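Local coordinates for protein putative oxidoreductase FAD-binding subunit (Sulfolobus tokodaii, PDB 4ZOH) that binds FAD and probably relays electrons as the flavoprotein subunit of a molybdopterin-dependent oxidoreductase, at residues Leu18-Glu23 and Pro47-Glu52; Tyr119-Ile124 and Gly190-Leu195; Val130-Thr133 and Asp138-Val141; Lys144-Asp149 and Pro153-Gly158. One frame throughout, in Å; residues are numbered along the deposited sequence.

How the interactions relate
Interaction 1 comes first along the chain, packing helix 14-23 on the small parallel sheet. Interactions 3 and 4 follow, strand 137-142 running into helix 143-146; their centres lie about 10 Å apart, and they meet where Ile132 packs on Leu155 and Arg139 pairs with Asp154, in a salt bridge modelled rather short. Both fall between the two halves of interaction 2, which brings helix 119-125 against strand 189-198. Interactions 1 and 2 stand farthest apart, about 32 Å between centres, while Leu18 reaches Thr133 and Gly158 and Ile124 reaches Lys144. The first, third and fourth contacts all lie in the FAD-binding region, with Leu155 touching the cofactor, and the second joins it to the C-terminal domain.

Interaction 1: residues Leu18-Glu23 and Pro47-Glu52; sequences LEFLEE and PSYIVE
The phenol oxygen OH of Tyr49 is hydrogen-bonded to a polar side chain on the chain of another protein, while one face of the same ring takes the edge of Phe20. The setting is a beta-alpha-beta crossover: helix 14-23 links strands 7-10 and 28-30 and covers the parallel sheet in which strand 49-52 is the middle strand. Helix and strand run nearly antiparallel, at 161°, with their axes 9.7 Å apart. The two rings form a T-shaped pair, centroids 4.9 Å apart and planes at 72°. Phe20 leads with its far end, CZ standing over the centre of the Tyr49 ring and coming to 3.5 Å from Tyr49 CG. It gets there because its CG is anti to the backbone N (chi1 -165°), which throws the ring off the helix toward the strand. His24, one turn on, stacks on Phe20 and also meets the Tyr49 ring. With an alanine at Tyr49, the edge of Phe20 would probably lose the face it rests on, and the polar group of the other chain its hydrogen-bond mate. Farther along the strand Val51 also points at the helix, and Leu21, whose side chain is about 7 Å from FAD, comes down beside it. One methyl serves both helix residues: Val51 CG2 lies 3.7 Å from Leu21 CD2 and 3.8 Å from Phe20 CD2.

Interaction 2: residues Tyr119-Ile124 and Gly190-Leu195; sequences YPAALI and GVALLL
The flat group in this contact is the peptide between Ala121 and Ala122, and the methyl of Ala192 lies over one of its faces. Ala192 CB is 3.6 Å from Ala121 C and just as far from Ala122 N, so it presses on the helix backbone itself. The two helix methyls stand around it: Ala121 CB is 3.9 Å away from Ala192 CB, and Ala122 CB is a little farther, at 4.2 Å. No hydrogen bond crosses; the surfaces meet by van der Waals contact alone. Gly190, two residues earlier on the strand, continues the same surface, its O lying 4.3 Å from Ala121 CB. Any side chain at that position would be directed at the helix. With nothing larger than a methyl at the touching positions, the helix comes down close, its axis 7.3 Å from that of the strand and inclined to it by 28°. Ala122 also packs on Leu88 and Thr91 of helix 88-93, and Ala121 on Thr210 of the neighbouring strand. On the other side of the sheet Val191 and Leu193 pack against helix 257-276, so strand 189-198 has a helix on both faces. This is an interdomain alpha/beta packing, joining the FAD-binding part of the chain to the C-terminal domain, as in flavoprotein subunits of the CO dehydrogenase family.

Interaction 3: residues Val130-Thr133 and Asp138-Val141; sequences VKIT and DRVV
Ile132 and Arg139 hold each other by a reciprocal pair of backbone bonds, Ile132 N to Arg139 O and Arg139 N to Ile132 O, both 2.8 Å. Val130 and Val141 make the second such pair, slightly longer: 3.0 Å from Val130 N to Val141 O. At the end near the turn, Thr133 OG1 donates to Asp138 OD1 across 2.8 Å, the hydroxyl coming from above the carboxylate plane while the two side chains lie alongside each other. Thr133 OG1 is also bonded to Thr162. These strands, 129-134 and 137-142, are the arms of a beta hairpin at one side of the antiparallel sheet of the FAD-binding domain. Lys131 and Val140 form a non-hydrogen-bonded pair on the same face as Thr133 and Asp138; the amine of Lys131 makes its salt bridge with Glu163 on the adjoining strand. On the other face the Arg139 chain bends at its CB-CG and CG-CD bonds, laying its guanidinium flat over Ile132. Ile132 CD1 sits over the centre of that group, 3.6 Å from Arg139 CZ, while Glu159 bridges NH1 and Asp154, modelled too close to NH2, is probably its partner. Ile132 CD1 also lies 3.9 Å from Val141 CG2.

Interaction 4: residues Lys144-Asp149 and Pro153-Gly158; sequences KSFAKD and PDLNPG
The carbonyl of Phe146 gathers the polar contacts. Asp154 N gives Phe146 O a weak hydrogen bond of 2.9 Å, bent to 121° at the hydrogen. The same N, its hydrogen turned to that oxygen, lies over one face of the Phe146 ring, toward the rim. Pro153 adds a CA-H...O contact, its CA 3.4 Å from Phe146 O, and Lys148 N reaches the same oxygen weakly, closing an inverse gamma turn centred on Ala147. The chain doubles back here, in the FAD-binding region: the end of helix 143-146 leads into a short, loosely bonded hairpin with a classic beta bulge at Lys148 and Asp149. The apolar contacts centre on the Phe146 ring, which swings out toward 153-158 with CG anti to the backbone N (chi1 177°). Phe146 CZ touches Pro153 CB at 3.7 Å, and Phe146 CE1 meets Leu155 CG at 3.8 Å. Leu155 touches FAD, so the phenylalanine stands as second shell behind a pocket residue. Replacing Phe146 by alanine is likely to open a gap beneath Pro153 and leave Leu155 freer to shift against the cofactor. On the exposed side the aliphatic part of Lys148 crosses Asp154, with Lys148 CD 3.7 Å from Asp154 CA.

Interaction 1: residues Leu18-Glu23 and Pro47-Glu52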
loop_
_atom_site.group_PDB
_atom_site.type_symbol
_atom_site.label_atom_id
_atom_site.label_comp_id
_atom_site.label_asym_id
_atom_site.label_seq_id
_atom_site.Cartn_x
_atom_site.Cartn_y
_atom_site.Cartn_z
ATOM N N LEU B 18 -16.595 38.829 20.223
ATOM C CA LEU B 18 -16.448 40.271 19.945
ATOM C C LEU B 18 -15.100 40.812 20.438
ATOM O O LEU B 18 -14.382 41.472 19.700
ATOM C CB LEU B 18 -17.647 41.055 20.513
ATOM C CG LEU B 18 -18.976 40.666 19.833
ATOM C CD1 LEU B 18 -20.181 40.797 20.736
ATOM C CD2 LEU B 18 -19.160 41.430 18.531
ATOM N N GLU B 19 -14.740 40.479 21.675
ATOM C CA GLU B 19 -13.496 40.974 22.283
ATOM C C GLU B 19 -12.248 40.527 21.511
ATOM O O GLU B 19 -11.340 41.339 21.177
ATOM C CB GLU B 19 -13.454 40.494 23.730
ATOM C CG GLU B 19 -12.756 41.439 24.667
ATOM C CD GLU B 19 -11.752 40.714 25.532
ATOM O OE1 GLU B 19 -12.016 39.544 25.902
ATOM O OE2 GLU B 19 -10.692 41.306 25.821
ATOM N N PHE B 20 -12.211 39.229 21.187
ATOM C CA PHE B 20 -11.090 38.712 20.395
ATOM C C PHE B 20 -10.979 39.453 19.078
ATOM O O PHE B 20 -9.865 39.825 18.688
ATOM C CB PHE B 20 -11.140 37.205 20.147
ATOM C CG PHE B 20 -9.817 36.655 19.665
ATOM C CD1 PHE B 20 -8.944 36.036 20.556
ATOM C CD2 PHE B 20 -9.408 36.814 18.316
ATOM C CE1 PHE B 20 -7.715 35.555 20.110
ATOM C CE2 PHE B 20 -8.180 36.337 17.873
ATOM C CZ PHE B 20 -7.335 35.703 18.776
ATOM N N LEU B 21 -12.123 39.685 18.421
ATOM C CA LEU B 21 -12.142 40.433 17.147
ATOM C C LEU B 21 -11.742 41.900 17.289
ATOM O O LEU B 21 -11.045 42.436 16.398
ATOM C CB LEU B 21 -13.500 40.328 16.450
ATOM C CG LEU B 21 -13.749 38.929 15.908
ATOM C CD1 LEU B 21 -15.249 38.707 15.668
ATOM C CD2 LEU B 21 -12.876 38.662 14.686
ATOM N N GLU B 22 -12.185 42.533 18.402
ATOM C CA GLU B 22 -11.773 43.916 18.767
ATOM C C GLU B 22 -10.265 43.964 18.745
ATOM O O GLU B 22 -9.686 44.659 17.910
ATOM C CB GLU B 22 -12.196 44.325 20.192
ATOM C CG GLU B 22 -13.675 44.367 20.521
ATOM C CD GLU B 22 -13.950 45.061 21.833
ATOM O OE1 GLU B 22 -14.516 44.429 22.765
ATOM O OE2 GLU B 22 -13.572 46.254 21.914
ATOM N N GLU B 23 -9.660 43.183 19.656
ATOM C CA GLU B 23 -8.211 43.158 19.874
ATOM C C GLU B 23 -7.360 42.592 18.736
ATOM O O GLU B 23 -6.162 42.868 18.658
ATOM C CB GLU B 23 -7.914 42.425 21.165
ATOM C CG GLU B 23 -8.152 43.296 22.383
ATOM C CD GLU B 23 -8.849 42.556 23.498
ATOM O OE1 GLU B 23 -8.369 41.474 23.882
ATOM O OE2 GLU B 23 -9.885 43.054 23.985
ATOM N N PRO B 47 -5.582 35.795 7.338
ATOM C CA PRO B 47 -5.813 36.349 8.642
ATOM C C PRO B 47 -4.924 35.647 9.669
ATOM O O PRO B 47 -4.411 34.577 9.391
ATOM C CB PRO B 47 -7.284 36.043 8.901
ATOM C CG PRO B 47 -7.664 34.954 7.981
ATOM C CD PRO B 47 -6.527 34.705 7.022
ATOM N N SER B 48 -4.757 36.251 10.840
ATOM C CA SER B 48 -3.938 35.720 11.909
ATOM C C SER B 48 -4.747 34.660 12.608
ATOM O O SER B 48 -4.207 33.644 13.052
ATOM C CB SER B 48 -3.590 36.838 12.894
ATOM O OG SER B 48 -4.758 37.596 13.207
ATOM N N TYR B 49 -6.056 34.920 12.727
ATOM C CA TYR B 49 -6.954 34.025 13.405
ATOM C C TYR B 49 -8.285 33.900 12.667
ATOM O O TYR B 49 -8.786 34.843 12.095
ATOM C CB TYR B 49 -7.219 34.496 14.844
ATOM C CG TYR B 49 -6.025 34.361 15.774
ATOM C CD1 TYR B 49 -5.863 33.217 16.571
ATOM C CD2 TYR B 49 -5.068 35.389 15.886
ATOM C CE1 TYR B 49 -4.769 33.090 17.428
ATOM C CE2 TYR B 49 -3.976 35.272 16.750
ATOM C CZ TYR B 49 -3.831 34.123 17.517
ATOM O OH TYR B 49 -2.753 33.996 18.376
ATOM N N ILE B 50 -8.858 32.724 12.705
ATOM C CA ILE B 50 -10.231 32.588 12.336
ATOM C C ILE B 50 -10.981 32.390 13.663
ATOM O O ILE B 50 -10.609 31.530 14.470
ATOM C CB ILE B 50 -10.419 31.381 11.377
ATOM C CG1 ILE B 50 -9.786 31.638 10.002
ATOM C CG2 ILE B 50 -11.880 30.944 11.296
ATOM C CD1 ILE B 50 -10.226 32.901 9.292
ATOM N N VAL B 51 -12.046 33.162 13.872
ATOM C CA VAL B 51 -12.851 33.054 15.096
ATOM C C VAL B 51 -14.164 32.337 14.766
ATOM O O VAL B 51 -14.939 32.801 13.908
ATOM C CB VAL B 51 -13.125 34.477 15.657
ATOM C CG1 VAL B 51 -13.957 34.457 16.932
ATOM C CG2 VAL B 51 -11.832 35.271 15.757
ATOM N N GLU B 52 -14.444 31.247 15.473
ATOM C CA GLU B 52 -15.610 30.426 15.123
ATOM C C GLU B 52 -16.884 30.943 15.812
ATOM O O GLU B 52 -16.987 30.883 17.014
ATOM C CB GLU B 52 -15.357 28.903 15.380
ATOM C CG GLU B 52 -16.567 28.028 15.118
ATOM C CD GLU B 52 -16.373 26.564 15.448
ATOM O OE1 GLU B 52 -15.335 25.928 15.104
ATOM O OE2 GLU B 52 -17.296 26.021 16.030
#

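Interaction 2: residues Tyr119-Ile124 and Gly190-Leu195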
loop_
_atom_site.group_PDB
_atom_site.type_symbol
_atom_site.label_atom_id
_atom_site.label_comp_id
_atom_site.label_asym_id
_atom_site.label_seq_id
_atom_site.Cartn_x
_atom_site.Cartn_y
_atom_site.Cartn_z
ATOM N N TYR B 119 -29.124 37.627 -2.300
ATOM C CA TYR B 119 -29.921 38.310 -1.272
ATOM C C TYR B 119 -30.065 39.833 -1.493
ATOM O O TYR B 119 -31.143 40.350 -1.275
ATOM C CB TYR B 119 -29.396 38.104 0.138
ATOM C CG TYR B 119 -29.653 36.757 0.777
ATOM C CD1 TYR B 119 -30.928 36.168 0.771
ATOM C CD2 TYR B 119 -28.602 36.097 1.467
ATOM C CE1 TYR B 119 -31.144 34.945 1.417
ATOM C CE2 TYR B 119 -28.805 34.910 2.117
ATOM C CZ TYR B 119 -30.066 34.334 2.091
ATOM O OH TYR B 119 -30.212 33.109 2.678
ATOM N N PRO B 120 -28.973 40.541 -1.865
ATOM C CA PRO B 120 -29.042 42.017 -1.924
ATOM C C PRO B 120 -30.119 42.543 -2.867
ATOM O O PRO B 120 -30.669 43.568 -2.599
ATOM C CB PRO B 120 -27.641 42.420 -2.462
ATOM C CG PRO B 120 -26.743 41.311 -1.991
ATOM C CD PRO B 120 -27.603 40.076 -2.172
ATOM N N ALA B 121 -30.418 41.826 -3.940
ATOM C CA ALA B 121 -31.524 42.234 -4.789
ATOM C C ALA B 121 -32.848 42.247 -4.001
ATOM O O ALA B 121 -33.591 43.216 -4.099
ATOM C CB ALA B 121 -31.627 41.392 -6.036
ATOM N N ALA B 122 -33.127 41.164 -3.269
ATOM C CA ALA B 122 -34.303 41.084 -2.406
ATOM C C ALA B 122 -34.202 42.056 -1.235
ATOM O O ALA B 122 -35.186 42.686 -0.908
ATOM C CB ALA B 122 -34.598 39.657 -1.915
ATOM N N LEU B 123 -33.025 42.192 -0.622
ATOM C CA LEU B 123 -32.933 42.977 0.587
ATOM C C LEU B 123 -33.069 44.493 0.258
ATOM O O LEU B 123 -33.575 45.265 1.040
ATOM C CB LEU B 123 -31.636 42.679 1.337
ATOM C CG LEU B 123 -31.486 41.293 2.034
ATOM C CD1 LEU B 123 -30.073 41.098 2.564
ATOM C CD2 LEU B 123 -32.469 40.983 3.155
ATOM N N ILE B 124 -32.580 44.924 -0.888
ATOM C CA ILE B 124 -32.703 46.352 -1.214
ATOM C C ILE B 124 -34.154 46.692 -1.520
ATOM O O ILE B 124 -34.623 47.757 -1.149
ATOM C CB ILE B 124 -31.698 46.832 -2.298
ATOM C CG1 ILE B 124 -31.568 48.369 -2.298
ATOM C CG2 ILE B 124 -32.048 46.319 -3.659
ATOM C CD1 ILE B 124 -30.425 48.888 -1.456
ATOM N N GLY B 190 -29.636 39.357 -11.706
ATOM C CA GLY B 190 -30.743 38.997 -10.820
ATOM C C GLY B 190 -31.737 40.131 -10.619
ATOM O O GLY B 190 -31.339 41.258 -10.339
ATOM N N VAL B 191 -33.037 39.813 -10.744
ATOM C CA VAL B 191 -34.108 40.811 -10.512
ATOM C C VAL B 191 -35.124 40.278 -9.485
ATOM O O VAL B 191 -35.735 39.196 -9.690
ATOM C CB VAL B 191 -34.843 41.269 -11.804
ATOM C CG1 VAL B 191 -35.826 42.431 -11.484
ATOM C CG2 VAL B 191 -33.875 41.691 -12.904
ATOM N N ALA B 192 -35.215 41.008 -8.371
ATOM C CA ALA B 192 -36.151 40.707 -7.298
ATOM C C ALA B 192 -37.321 41.684 -7.256
ATOM O O ALA B 192 -37.109 42.895 -7.102
ATOM C CB ALA B 192 -35.467 40.705 -5.931
ATOM N N LEU B 193 -38.531 41.144 -7.335
ATOM C CA LEU B 193 -39.705 42.003 -7.383
ATOM C C LEU B 193 -40.651 41.724 -6.203
ATOM O O LEU B 193 -40.923 40.555 -5.874
ATOM C CB LEU B 193 -40.467 41.793 -8.705
ATOM C CG LEU B 193 -41.568 42.857 -9.018
ATOM C CD1 LEU B 193 -41.574 43.212 -10.496
ATOM C CD2 LEU B 193 -42.927 42.287 -8.631
ATOM N N LEU B 194 -41.139 42.813 -5.614
ATOM C CA LEU B 194 -42.315 42.792 -4.730
ATOM C C LEU B 194 -43.349 43.839 -5.174
ATOM O O LEU B 194 -43.013 44.997 -5.464
ATOM C CB LEU B 194 -41.922 43.122 -3.319
ATOM C CG LEU B 194 -41.522 41.967 -2.411
ATOM C CD1 LEU B 194 -40.692 42.565 -1.310
ATOM C CD2 LEU B 194 -42.765 41.282 -1.855
ATOM N N LEU B 195 -44.609 43.427 -5.202
ATOM C CA LEU B 195 -45.696 44.377 -5.458
ATOM C C LEU B 195 -46.952 43.906 -4.773
ATOM O O LEU B 195 -47.153 42.674 -4.528
ATOM C CB LEU B 195 -45.941 44.543 -6.975
ATOM C CG LEU B 195 -46.586 43.372 -7.745
ATOM C CD1 LEU B 195 -48.089 43.344 -7.509
ATOM C CD2 LEU B 195 -46.357 43.450 -9.252
#

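Interaction 3: residues Val130-Thr133 and Asp138-Val141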
loop_
_atom_site.group_PDB
_atom_site.type_symbol
_atom_site.label_atom_id
_atom_site.label_comp_id
_atom_site.label_asym_id
_atom_site.label_seq_id
_atom_site.Cartn_x
_atom_site.Cartn_y
_atom_site.Cartn_z
ATOM N N VAL B 130 -30.148 45.871 9.058
ATOM C CA VAL B 130 -29.039 45.063 9.559
ATOM C C VAL B 130 -28.751 45.489 10.999
ATOM O O VAL B 130 -28.364 46.635 11.240
ATOM C CB VAL B 130 -27.769 45.217 8.694
ATOM C CG1 VAL B 130 -26.675 44.222 9.127
ATOM C CG2 VAL B 130 -28.078 45.063 7.188
ATOM N N LYS B 131 -29.005 44.586 11.958
ATOM C CA LYS B 131 -28.605 44.826 13.333
ATOM C C LYS B 131 -27.140 44.405 13.436
ATOM O O LYS B 131 -26.793 43.271 13.095
ATOM C CB LYS B 131 -29.495 44.065 14.321
ATOM C CG LYS B 131 -29.112 44.234 15.803
ATOM C CD LYS B 131 -30.122 43.563 16.712
ATOM C CE LYS B 131 -31.464 44.324 16.750
ATOM N NZ LYS B 131 -32.552 43.652 17.541
ATOM N N ILE B 132 -26.297 45.339 13.879
ATOM C CA ILE B 132 -24.860 45.153 14.055
ATOM C C ILE B 132 -24.555 45.168 15.537
ATOM O O ILE B 132 -24.953 46.107 16.223
ATOM C CB ILE B 132 -24.065 46.257 13.336
ATOM C CG1 ILE B 132 -24.423 46.273 11.854
ATOM C CG2 ILE B 132 -22.570 46.078 13.567
ATOM C CD1 ILE B 132 -23.838 47.429 11.053
ATOM N N THR B 133 -23.872 44.138 16.043
ATOM C CA THR B 133 -23.537 44.083 17.446
ATOM C C THR B 133 -22.061 44.265 17.775
ATOM O O THR B 133 -21.172 43.795 17.072
ATOM C CB THR B 133 -24.106 42.828 18.100
ATOM O OG1 THR B 133 -25.507 42.794 17.843
ATOM C CG2 THR B 133 -23.893 42.844 19.598
ATOM N N ASP B 138 -25.809 47.551 20.301
ATOM C CA ASP B 138 -26.330 47.377 18.920
ATOM C C ASP B 138 -26.559 48.642 18.077
ATOM O O ASP B 138 -27.082 49.616 18.578
ATOM C CB ASP B 138 -27.634 46.591 18.971
ATOM C CG ASP B 138 -27.487 45.250 19.669
ATOM O OD1 ASP B 138 -26.371 44.707 19.687
ATOM O OD2 ASP B 138 -28.496 44.713 20.190
ATOM N N ARG B 139 -26.181 48.613 16.799
ATOM C CA ARG B 139 -26.530 49.665 15.801
ATOM C C ARG B 139 -27.400 49.034 14.691
ATOM O O ARG B 139 -27.024 47.997 14.100
ATOM C CB ARG B 139 -25.298 50.262 15.104
ATOM C CG ARG B 139 -23.957 49.965 15.760
ATOM C CD ARG B 139 -22.822 49.821 14.759
ATOM N NE ARG B 139 -23.119 50.482 13.506
ATOM C CZ ARG B 139 -22.379 50.431 12.396
ATOM N NH1 ARG B 139 -21.247 49.740 12.341
ATOM N NH2 ARG B 139 -22.789 51.093 11.315
ATOM N N VAL B 140 -28.538 49.658 14.398
ATOM C CA VAL B 140 -29.430 49.194 13.318
ATOM C C VAL B 140 -29.243 50.183 12.185
ATOM O O VAL B 140 -29.266 51.389 12.401
ATOM C CB VAL B 140 -30.914 49.006 13.766
ATOM C CG1 VAL B 140 -31.753 48.350 12.676
ATOM C CG2 VAL B 140 -31.000 48.157 15.006
ATOM N N VAL B 141 -28.930 49.676 11.001
ATOM C CA VAL B 141 -28.733 50.533 9.834
ATOM C C VAL B 141 -29.603 49.988 8.698
ATOM O O VAL B 141 -30.088 48.859 8.763
ATOM C CB VAL B 141 -27.250 50.662 9.419
ATOM C CG1 VAL B 141 -26.422 51.343 10.507
ATOM C CG2 VAL B 141 -26.678 49.300 9.056
#

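Interaction 4: residues Lys144-Asp149 and Pro153-Gly158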
loop_
_atom_site.group_PDB
_atom_site.type_symbol
_atom_site.label_atom_id
_atom_site.label_comp_id
_atom_site.label_asym_id
_atom_site.label_seq_id
_atom_site.Cartn_x
_atom_site.Cartn_y
_atom_site.Cartn_z
ATOM N N LYS B 144 -29.316 49.677 2.630
ATOM C CA LYS B 144 -28.691 50.505 1.597
ATOM C C LYS B 144 -27.389 51.135 2.032
ATOM O O LYS B 144 -26.445 51.234 1.232
ATOM C CB LYS B 144 -29.615 51.595 1.019
ATOM C CG LYS B 144 -28.920 52.308 -0.142
ATOM C CD LYS B 144 -29.589 53.619 -0.504
ATOM C CE LYS B 144 -29.061 54.113 -1.825
ATOM N NZ LYS B 144 -30.065 55.071 -2.356
ATOM N N SER B 145 -27.341 51.554 3.290
ATOM C CA SER B 145 -26.157 52.196 3.839
ATOM C C SER B 145 -25.113 51.182 4.277
ATOM O O SER B 145 -23.924 51.511 4.312
ATOM C CB SER B 145 -26.535 53.065 5.045
ATOM O OG SER B 145 -27.681 53.858 4.752
ATOM N N PHE B 146 -25.563 49.974 4.638
ATOM C CA PHE B 146 -24.660 48.913 5.087
ATOM C C PHE B 146 -23.731 48.472 3.942
ATOM O O PHE B 146 -22.514 48.250 4.132
ATOM C CB PHE B 146 -25.463 47.763 5.660
ATOM C CG PHE B 146 -24.636 46.591 6.080
ATOM C CD1 PHE B 146 -23.939 46.607 7.294
ATOM C CD2 PHE B 146 -24.579 45.440 5.281
ATOM C CE1 PHE B 146 -23.166 45.515 7.695
ATOM C CE2 PHE B 146 -23.807 44.355 5.674
ATOM C CZ PHE B 146 -23.118 44.384 6.887
ATOM N N ALA B 147 -24.294 48.438 2.745
ATOM C CA ALA B 147 -23.565 48.004 1.579
ATOM C C ALA B 147 -22.754 49.137 0.962
ATOM O O ALA B 147 -23.089 49.666 -0.084
ATOM C CB ALA B 147 -24.503 47.307 0.582
ATOM N N LYS B 148 -21.657 49.485 1.625
ATOM C CA LYS B 148 -20.809 50.602 1.197
ATOM C C LYS B 148 -20.196 50.471 -0.208
ATOM O O LYS B 148 -20.050 51.470 -0.891
ATOM C CB LYS B 148 -19.722 50.844 2.232
ATOM C CG LYS B 148 -20.246 51.299 3.598
ATOM C CD LYS B 148 -19.145 51.443 4.660
ATOM C CE LYS B 148 -17.955 52.303 4.240
ATOM N NZ LYS B 148 -16.654 51.684 4.644
ATOM N N ASP B 149 -19.841 49.263 -0.653
ATOM C CA ASP B 149 -19.253 49.065 -2.010
ATOM C C ASP B 149 -19.091 47.535 -2.198
ATOM O O ASP B 149 -19.283 46.798 -1.241
ATOM C CB ASP B 149 -17.893 49.806 -2.120
ATOM C CG ASP B 149 -17.400 50.028 -3.565
ATOM O OD1 ASP B 149 -17.944 49.559 -4.593
ATOM O OD2 ASP B 149 -16.358 50.668 -3.677
ATOM N N PRO B 153 -18.695 45.991 3.492
ATOM C CA PRO B 153 -19.785 46.202 4.440
ATOM C C PRO B 153 -19.437 47.312 5.429
ATOM O O PRO B 153 -18.277 47.657 5.555
ATOM C CB PRO B 153 -19.866 44.860 5.177
ATOM C CG PRO B 153 -18.443 44.386 5.190
ATOM C CD PRO B 153 -17.906 44.783 3.836
ATOM N N ASP B 154 -20.448 47.851 6.102
ATOM C CA ASP B 154 -20.283 48.903 7.124
ATOM C C ASP B 154 -20.106 48.208 8.457
ATOM O O ASP B 154 -21.030 48.137 9.304
ATOM C CB ASP B 154 -21.510 49.837 7.137
ATOM C CG ASP B 154 -21.561 50.747 8.374
ATOM O OD1 ASP B 154 -20.518 51.330 8.738
ATOM O OD2 ASP B 154 -22.641 50.855 8.991
ATOM N N LEU B 155 -18.902 47.672 8.625
ATOM C CA LEU B 155 -18.556 46.874 9.793
ATOM C C LEU B 155 -17.198 47.296 10.252
ATOM O O LEU B 155 -16.275 47.438 9.466
ATOM C CB LEU B 155 -18.531 45.372 9.458
ATOM C CG LEU B 155 -19.881 44.656 9.408
ATOM C CD1 LEU B 155 -19.711 43.275 8.784
ATOM C CD2 LEU B 155 -20.569 44.567 10.765
ATOM N N ASN B 156 -17.085 47.521 11.538
ATOM C CA ASN B 156 -15.807 47.918 12.128
ATOM C C ASN B 156 -15.165 46.732 12.832
ATOM O O ASN B 156 -15.868 45.793 13.231
ATOM C CB ASN B 156 -16.015 49.076 13.114
ATOM C CG ASN B 156 -16.644 50.272 12.455
ATOM O OD1 ASN B 156 -17.857 50.467 12.543
ATOM N ND2 ASN B 156 -15.834 51.056 11.750
ATOM N N PRO B 157 -13.832 46.765 12.998
ATOM C CA PRO B 157 -13.219 45.722 13.818
ATOM C C PRO B 157 -13.916 45.708 15.173
ATOM O O PRO B 157 -14.240 46.767 15.698
ATOM C CB PRO B 157 -11.771 46.192 13.927
ATOM C CG PRO B 157 -11.567 47.009 12.679
ATOM C CD PRO B 157 -12.848 47.777 12.568
ATOM N N GLY B 158 -14.235 44.519 15.681
ATOM C CA GLY B 158 -15.057 44.388 16.868
ATOM C C GLY B 158 -16.544 44.068 16.634
ATOM O O GLY B 158 -17.278 43.692 17.585
#